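Local structure of type II restriction enzyme NgoMIV (Neisseria gonorrhoeae, 1FIU) at residues I[109-114]-I[211-216]; I[141-146]-I[180-185]. The protein cleaves double-stranded DNA at the sequence 5'-GCCGGC-3' after its first G, working as a homotetramer that binds two magnesium ions per subunit. All blocks are in the same frame, centred on the assembly; numbering follows the deposited sequence.

Contact 1 (I[109-114]-I[211-216]); sequences QQYAHL and GRLPHI
Gln110 and Tyr111, in the chain leading into helix 113-121, each meet Pro214 tip to tip, and Gln110 also reaches Arg212 O. They pack against the connection 211-214, which leads from helix 197-208 into strand 215-220 of a beta-alpha-beta unit (179-187, 197-208, 215-220) in this PDDEXK-clan nuclease.

The polar link across the contact is a single weak hydrogen bond: Gln110 NE2 lies 3.3 Å from Arg212 O, and although long it is almost perfectly straight, with an N-H...O angle of 178°. The same NE2 also bonds to Leu180 O, its stronger partner, so this one amide bridges the connection and strand 179-187. The hydroxyl of Tyr111 is hydrogen-bonded to Leu205 O, which ties the site to helix 197-208.

Backbone shape supplies the second element. The angles of Gly211 (phi 118°, psi -172°) by themselves call for glycine. Separately, its lack of a side chain leaves Gln110 CG close to the backbone, 4.4 Å from Gly211 CA.

Apolar contact centres on Pro214. Its CG sits at the edge of the Tyr111 ring, near the ring plane, 4.1 Å from Tyr111 CE1. The same Pro214 CG also lies 4.0 Å from Gln110 NE2. Leu213 adds a lighter touch, its CD1 being 3.9 Å from Tyr111 OH. The closest approach to the proline is that of Tyr111 OH, 3.4 Å from Pro214 CD.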
ATOM      1  N   GLN I 109       6.978  12.245  17.680  1.00 20.59           N
ATOM      2  CA  GLN I 109       6.814  13.168  16.594  1.00 20.89           C
ATOM      3  C   GLN I 109       6.137  12.711  15.316  1.00 16.47           C
ATOM      4  O   GLN I 109       5.200  13.356  14.850  1.00 18.02           O
ATOM      5  CB  GLN I 109       8.169  13.757  16.281  1.00 25.51           C
ATOM      6  CG  GLN I 109       8.082  15.132  15.761  1.00 31.30           C
ATOM      7  CD  GLN I 109       9.438  15.783  15.712  1.00 34.67           C
ATOM      8  OE1 GLN I 109      10.135  15.911  16.737  1.00 31.80           O
ATOM      9  NE2 GLN I 109       9.835  16.192  14.521  1.00 36.63           N
ATOM     10  N   GLN I 110       6.596  11.596  14.749  1.00 18.17           N
ATOM     11  CA  GLN I 110       6.028  11.159  13.490  1.00 18.12           C
ATOM     12  C   GLN I 110       4.586  10.714  13.543  1.00 17.13           C
ATOM     13  O   GLN I 110       3.959  10.583  12.500  1.00 15.94           O
ATOM     14  CB  GLN I 110       6.857  10.021  12.875  1.00 17.39           C
ATOM     15  CG  GLN I 110       8.341  10.300  12.838  1.00 19.86           C
ATOM     16  CD  GLN I 110       9.058   9.580  13.946  1.00 21.84           C
ATOM     17  OE1 GLN I 110       8.829   9.845  15.137  1.00 18.49           O
ATOM     18  NE2 GLN I 110       9.914   8.624  13.566  1.00 23.80           N
ATOM     19  N   TYR I 111       4.045  10.487  14.744  1.00 15.93           N
ATOM     20  CA  TYR I 111       2.660  10.022  14.870  1.00 15.53           C
ATOM     21  C   TYR I 111       1.807  10.847  15.845  1.00 14.37           C
ATOM     22  O   TYR I 111       0.693  10.435  16.205  1.00 17.86           O
ATOM     23  CB  TYR I 111       2.659   8.557  15.327  1.00 14.91           C
ATOM     24  CG  TYR I 111       3.427   7.642  14.375  1.00 14.73           C
ATOM     25  CD1 TYR I 111       4.762   7.320  14.613  1.00 14.53           C
ATOM     26  CD2 TYR I 111       2.845   7.214  13.182  1.00 15.21           C
ATOM     27  CE1 TYR I 111       5.513   6.586  13.673  1.00 15.63           C
ATOM     28  CE2 TYR I 111       3.593   6.485  12.221  1.00 15.13           C
ATOM     29  CZ  TYR I 111       4.909   6.186  12.482  1.00 15.66           C
ATOM     30  OH  TYR I 111       5.661   5.527  11.543  1.00 14.92           O
ATOM     31  N   ALA I 112       2.305  12.014  16.224  1.00 18.06           N
ATOM     32  CA  ALA I 112       1.580  12.858  17.194  1.00 18.65           C
ATOM     33  C   ALA I 112       0.188  13.261  16.723  1.00 18.83           C
ATOM     34  O   ALA I 112      -0.699  13.489  17.546  1.00 22.95           O
ATOM     35  CB  ALA I 112       2.407  14.094  17.508  1.00 22.84           C
ATOM     36  N   HIS I 113      -0.022  13.356  15.411  1.00 18.62           N
ATOM     37  CA  HIS I 113      -1.335  13.727  14.898  1.00 18.32           C
ATOM     38  C   HIS I 113      -2.429  12.694  15.136  1.00 20.14           C
ATOM     39  O   HIS I 113      -3.598  12.996  14.948  1.00 23.04           O
ATOM     40  CB  HIS I 113      -1.272  14.003  13.387  1.00 18.89           C
ATOM     41  CG  HIS I 113      -0.710  12.862  12.595  1.00 17.42           C
ATOM     42  ND1 HIS I 113       0.606  12.477  12.709  1.00 19.63           N
ATOM     43  CD2 HIS I 113      -1.270  12.033  11.678  1.00 18.95           C
ATOM     44  CE1 HIS I 113       0.841  11.464  11.894  1.00 16.12           C
ATOM     45  NE2 HIS I 113      -0.276  11.174  11.258  1.00 17.85           N
ATOM     46  N   LEU I 114      -2.067  11.473  15.524  1.00 19.76           N
ATOM     47  CA  LEU I 114      -3.084  10.470  15.773  1.00 22.01           C
ATOM     48  C   LEU I 114      -3.940  10.871  16.982  1.00 21.90           C
ATOM     49  O   LEU I 114      -5.108  10.489  17.075  1.00 23.02           O
ATOM     50  CB  LEU I 114      -2.441   9.097  15.975  1.00 23.49           C
ATOM     51  CG  LEU I 114      -1.757   8.540  14.712  1.00 27.04           C
ATOM     52  CD1 LEU I 114      -1.296   7.131  15.022  1.00 28.86           C
ATOM     53  CD2 LEU I 114      -2.694   8.546  13.513  1.00 27.56           C
ATOM     54  N   GLY I 211       7.553  12.177   8.585  1.00 18.04           N
ATOM     55  CA  GLY I 211       8.971  12.114   8.879  1.00 17.55           C
ATOM     56  C   GLY I 211       9.522  10.749   8.461  1.00 17.69           C
ATOM     57  O   GLY I 211       8.789   9.996   7.811  1.00 17.41           O
ATOM     58  N   ARG I 212      10.781  10.439   8.807  1.00 16.31           N
ATOM     59  CA  ARG I 212      11.383   9.158   8.404  1.00 14.34           C
ATOM     60  C   ARG I 212      10.752   7.982   9.151  1.00 17.45           C
ATOM     61  O   ARG I 212      10.496   8.042  10.336  1.00 18.36           O
ATOM     62  CB  ARG I 212      12.906   9.131   8.638  1.00 14.98           C
ATOM     63  CG  ARG I 212      13.585   7.897   7.940  1.00 17.63           C
ATOM     64  CD  ARG I 212      15.105   7.776   8.181  1.00 18.49           C
ATOM     65  NE  ARG I 212      15.637   6.580   7.523  1.00 18.95           N
ATOM     66  CZ  ARG I 212      16.910   6.173   7.547  1.00 21.88           C
ATOM     67  NH1 ARG I 212      17.839   6.856   8.207  1.00 20.37           N
ATOM     68  NH2 ARG I 212      17.261   5.059   6.893  1.00 22.40           N
ATOM     69  N   LEU I 213      10.506   6.908   8.422  1.00 14.41           N
ATOM     70  CA  LEU I 213       9.932   5.711   9.011  1.00 13.50           C
ATOM     71  C   LEU I 213      10.893   5.127  10.025  1.00 14.61           C
ATOM     72  O   LEU I 213      12.102   5.098   9.787  1.00 15.09           O
ATOM     73  CB  LEU I 213       9.751   4.659   7.912  1.00 12.61           C
ATOM     74  CG  LEU I 213       8.961   3.395   8.311  1.00 13.47           C
ATOM     75  CD1 LEU I 213       7.508   3.752   8.563  1.00 15.11           C
ATOM     76  CD2 LEU I 213       9.033   2.391   7.158  1.00 18.13           C
ATOM     77  N   PRO I 214      10.376   4.694  11.187  1.00 13.91           N
ATOM     78  CA  PRO I 214      11.231   4.075  12.216  1.00 15.18           C
ATOM     79  C   PRO I 214      11.719   2.721  11.682  1.00 14.67           C
ATOM     80  O   PRO I 214      11.201   2.207  10.694  1.00 13.23           O
ATOM     81  CB  PRO I 214      10.268   3.765  13.364  1.00 17.52           C
ATOM     82  CG  PRO I 214       9.095   4.722  13.169  1.00 21.71           C
ATOM     83  CD  PRO I 214       8.982   4.858  11.639  1.00 15.30           C
ATOM     84  N   HIS I 215      12.726   2.164  12.342  1.00 14.09           N
ATOM     85  CA  HIS I 215      13.118   0.790  12.040  1.00 15.44           C
ATOM     86  C   HIS I 215      11.847  -0.025  12.400  1.00 14.67           C
ATOM     87  O   HIS I 215      11.155   0.282  13.371  1.00 15.02           O
ATOM     88  CB  HIS I 215      14.237   0.333  12.976  1.00 13.84           C
ATOM     89  CG  HIS I 215      15.581   0.861  12.604  1.00 14.98           C
ATOM     90  ND1 HIS I 215      16.107   2.034  13.112  1.00 17.66           N
ATOM     91  CD2 HIS I 215      16.522   0.357  11.770  1.00 13.59           C
ATOM     92  CE1 HIS I 215      17.315   2.223  12.611  1.00 14.19           C
ATOM     93  NE2 HIS I 215      17.589   1.219  11.794  1.00 20.31           N
ATOM     94  N   ILE I 216      11.537  -1.067  11.628  1.00 12.47           N
ATOM     95  CA  ILE I 216      10.389  -1.941  11.903  1.00 11.31           C
ATOM     96  C   ILE I 216      10.974  -3.352  11.812  1.00 14.77           C
ATOM     97  O   ILE I 216      11.287  -3.838  10.706  1.00 15.10           O
ATOM     98  CB  ILE I 216       9.250  -1.766  10.859  1.00 14.15           C
ATOM     99  CG1 ILE I 216       8.723  -0.312  10.884  1.00 16.04           C
ATOM    100  CG2 ILE I 216       8.075  -2.702  11.199  1.00 13.24           C
ATOM    101  CD1 ILE I 216       7.691  -0.017   9.830  1.00 14.99           C
TER

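Contact 2 (I[141-146]-I[180-185]); sequences IIVTRN and LHASIS. With ACY (acetic acid), chain R.
The imidazole of His181 lies beside Val143, both side chains pointing the same way at a classic beta bulge between antiparallel strands 141-145 and 179-187. Val143 CG1, anti to its backbone N (chi1 -178°), approaches the ring obliquely and comes within 4.1 Å of His181 CB. Around the same ring, Trp92 packs with planes at about 55°, and His215 meets it edge to face.

The bulge shows in the bonding: His181 and Ala182 both face Val143. Val143 O accepts from His181 N at 2.8 Å and from Ala182 N at 3.1 Å, the two donors reaching it from the same face of the carbonyl plane. Beyond the bulge the register is regular. Ala182 O takes Val143 N at 3.0 Å, and Ile141 with Ile184 forms a hydrogen-bonded pair.

Apart from His181 in the bulge, the paired side chains alternate between the two faces. On one, Ile141, Val143, Ala182 and Ile184 pack together, with Ile141 CB 3.8 Å from Ile184 CB. On the other, with Ile142, Thr144 and Ser183, Leu180 crosses Ile142 at about a right angle.

Magnesium ligand Asp140 immediately precedes strand 141-145, and Cys186 follows Ser185 in strand 179-187. At the far end, Arg145 NH1 bonds to Ala285 O and Val286 O of the second subunit. Leu180 CD1 lies 3.8 Å from Ile142 CB and also touches Val143 O, the oxygen that takes both bulge N-H groups, at 3.6 Å.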
ATOM      1  N   ILE I 141       8.049  -3.219  21.821  1.00 15.37           N
ATOM      2  CA  ILE I 141       9.207  -2.491  22.339  1.00 14.91           C
ATOM      3  C   ILE I 141       9.473  -1.313  21.423  1.00 16.24           C
ATOM      4  O   ILE I 141       9.371  -1.428  20.215  1.00 16.86           O
ATOM      5  CB  ILE I 141      10.502  -3.363  22.305  1.00 15.25           C
ATOM      6  CG1 ILE I 141      10.357  -4.565  23.245  1.00 17.15           C
ATOM      7  CG2 ILE I 141      11.737  -2.535  22.714  1.00 16.36           C
ATOM      8  CD1 ILE I 141      11.458  -5.599  23.045  1.00 15.71           C
ATOM      9  N   ILE I 142       9.823  -0.173  22.000  1.00 15.36           N
ATOM     10  CA  ILE I 142      10.157   0.958  21.160  1.00 14.86           C
ATOM     11  C   ILE I 142      11.495   1.527  21.586  1.00 17.55           C
ATOM     12  O   ILE I 142      11.910   1.384  22.751  1.00 17.44           O
ATOM     13  CB  ILE I 142       9.104   2.126  21.215  1.00 14.49           C
ATOM     14  CG1 ILE I 142       8.948   2.651  22.648  1.00 15.97           C
ATOM     15  CG2 ILE I 142       7.795   1.684  20.591  1.00 15.37           C
ATOM     16  CD1 ILE I 142       7.953   3.832  22.777  1.00 18.64           C
ATOM     17  N   VAL I 143      12.202   2.105  20.614  1.00 16.93           N
ATOM     18  CA  VAL I 143      13.445   2.831  20.880  1.00 14.08           C
ATOM     19  C   VAL I 143      13.102   4.251  20.447  1.00 16.48           C
ATOM     20  O   VAL I 143      12.525   4.448  19.389  1.00 15.47           O
ATOM     21  CB  VAL I 143      14.640   2.343  20.040  1.00 15.33           C
ATOM     22  CG1 VAL I 143      15.916   3.120  20.431  1.00 16.80           C
ATOM     23  CG2 VAL I 143      14.857   0.849  20.282  1.00 16.30           C
ATOM     24  N   THR I 144      13.421   5.235  21.294  1.00 15.89           N
ATOM     25  CA  THR I 144      13.125   6.630  20.977  1.00 17.00           C
ATOM     26  C   THR I 144      14.362   7.498  21.153  1.00 15.67           C
ATOM     27  O   THR I 144      15.300   7.118  21.867  1.00 16.87           O
ATOM     28  CB  THR I 144      11.992   7.170  21.881  1.00 18.32           C
ATOM     29  OG1 THR I 144      12.403   7.099  23.251  1.00 20.96           O
ATOM     30  CG2 THR I 144      10.730   6.309  21.719  1.00 18.35           C
ATOM     31  N   ARG I 145      14.362   8.656  20.486  1.00 16.03           N
ATOM     32  CA  ARG I 145      15.478   9.610  20.563  1.00 16.44           C
ATOM     33  C   ARG I 145      14.945  10.931  21.103  1.00 18.38           C
ATOM     34  O   ARG I 145      14.014  11.496  20.548  1.00 18.46           O
ATOM     35  CB  ARG I 145      16.084   9.880  19.175  1.00 16.60           C
ATOM     36  CG  ARG I 145      17.429  10.615  19.255  1.00 16.52           C
ATOM     37  CD  ARG I 145      18.000  10.942  17.902  1.00 17.85           C
ATOM     38  NE  ARG I 145      19.269  11.656  18.033  1.00 16.93           N
ATOM     39  CZ  ARG I 145      20.084  11.926  17.020  1.00 17.96           C
ATOM     40  NH1 ARG I 145      19.764  11.538  15.788  1.00 19.41           N
ATOM     41  NH2 ARG I 145      21.228  12.580  17.234  1.00 19.99           N
ATOM     42  N   ASN I 146      15.542  11.411  22.191  1.00 19.35           N
ATOM     43  CA  ASN I 146      15.157  12.691  22.756  1.00 19.32           C
ATOM     44  C   ASN I 146      15.738  13.802  21.896  1.00 18.16           C
ATOM     45  O   ASN I 146      16.736  13.616  21.205  1.00 19.43           O
ATOM     46  CB  ASN I 146      15.683  12.800  24.188  1.00 21.03           C
ATOM     47  CG  ASN I 146      14.858  11.989  25.166  1.00 31.10           C
ATOM     48  OD1 ASN I 146      15.340  11.617  26.244  1.00 38.55           O
ATOM     49  ND2 ASN I 146      13.601  11.728  24.813  1.00 30.82           N
ATOM     50  N   LEU I 180      10.436   8.610  17.300  1.00 14.22           N
ATOM     51  CA  LEU I 180      10.350   7.148  17.392  1.00 13.91           C
ATOM     52  C   LEU I 180      11.452   6.606  16.470  1.00 15.29           C
ATOM     53  O   LEU I 180      11.428   6.838  15.260  1.00 16.39           O
ATOM     54  CB  LEU I 180       8.960   6.655  16.957  1.00 14.36           C
ATOM     55  CG  LEU I 180       8.786   5.125  17.000  1.00 16.02           C
ATOM     56  CD1 LEU I 180       9.096   4.619  18.412  1.00 19.35           C
ATOM     57  CD2 LEU I 180       7.365   4.737  16.569  1.00 18.25           C
ATOM     58  N   HIS I 181      12.422   5.896  17.050  1.00 14.62           N
ATOM     59  CA  HIS I 181      13.547   5.370  16.285  1.00 13.92           C
ATOM     60  C   HIS I 181      13.248   3.973  15.753  1.00 15.26           C
ATOM     61  O   HIS I 181      13.604   3.647  14.613  1.00 13.31           O
ATOM     62  CB  HIS I 181      14.799   5.304  17.172  1.00 15.23           C
ATOM     63  CG  HIS I 181      16.033   4.902  16.431  1.00 14.18           C
ATOM     64  ND1 HIS I 181      16.729   3.738  16.695  1.00 20.57           N
ATOM     65  CD2 HIS I 181      16.681   5.515  15.418  1.00 10.73           C
ATOM     66  CE1 HIS I 181      17.760   3.662  15.871  1.00 10.51           C
ATOM     67  NE2 HIS I 181      17.755   4.728  15.092  1.00 17.75           N
ATOM     68  N   ALA I 182      12.606   3.159  16.575  1.00 15.11           N
ATOM     69  CA  ALA I 182      12.317   1.782  16.172  1.00 15.04           C
ATOM     70  C   ALA I 182      11.119   1.152  16.839  1.00 17.21           C
ATOM     71  O   ALA I 182      10.811   1.433  18.010  1.00 15.40           O
ATOM     72  CB  ALA I 182      13.543   0.885  16.457  1.00 15.79           C
ATOM     73  N   SER I 183      10.466   0.273  16.075  1.00 14.03           N
ATOM     74  CA  SER I 183       9.349  -0.555  16.537  1.00 14.75           C
ATOM     75  C   SER I 183       9.935  -1.964  16.492  1.00 16.37           C
ATOM     76  O   SER I 183      10.358  -2.427  15.429  1.00 16.32           O
ATOM     77  CB  SER I 183       8.169  -0.511  15.572  1.00 15.58           C
ATOM     78  OG  SER I 183       7.209  -1.521  15.929  1.00 22.05           O
ATOM     79  N   ILE I 184       9.993  -2.613  17.648  1.00 15.73           N
ATOM     80  CA  ILE I 184      10.534  -3.968  17.737  1.00 15.57           C
ATOM     81  C   ILE I 184       9.427  -4.880  18.227  1.00 18.53           C
ATOM     82  O   ILE I 184       9.034  -4.826  19.375  1.00 18.66           O
ATOM     83  CB  ILE I 184      11.714  -4.012  18.720  1.00 15.38           C
ATOM     84  CG1 ILE I 184      12.835  -3.088  18.228  1.00 16.72           C
ATOM     85  CG2 ILE I 184      12.192  -5.471  18.887  1.00 17.21           C
ATOM     86  CD1 ILE I 184      13.947  -2.884  19.224  1.00 18.34           C
ATOM     87  N   SER I 185       8.914  -5.707  17.327  1.00 15.06           N
ATOM     88  CA  SER I 185       7.862  -6.648  17.649  1.00 16.05           C
ATOM     89  C   SER I 185       8.534  -7.970  18.066  1.00 18.05           C
ATOM     90  O   SER I 185       9.501  -8.400  17.436  1.00 19.17           O
ATOM     91  CB  SER I 185       7.001  -6.856  16.404  1.00 20.48           C
ATOM     92  OG  SER I 185       6.339  -8.103  16.465  1.00 29.03           O
TER
HETATM   93  C   ACY R2001       3.649  -7.970  17.458  1.00 26.03           C
HETATM   94  O   ACY R2001       4.303  -9.080  17.757  1.00 23.67           O
HETATM   95  OXT ACY R2001       3.188  -7.147  18.262  1.00 25.39           O
HETATM   96  CH3 ACY R2001       3.473  -7.690  15.974  1.00 21.69           C

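From the N terminus the chain, already in the sheet at strand 92-96, passes 109-114, runs through helices 113-121 and 125-131, and re-enters the sheet at 141-145. Contact 2 closes a loop of 33 residues when 180-185 returns antiparallel, pairing two neighbouring strands. After helix 197-208, contact 1 closes a loop of 96 residues, tying the chain before helix 113-121 to the connection into strand 215-220; contact 2 is nested inside it, without crossing. Their centres are 10 Å apart, and parallel strands 179-187 and 215-220 join them: His215 N lies 2.9 Å from His181 O and His215 O 2.8 Å from Ser183 N, both probable hydrogen bonds. Both contacts touch the second subunit.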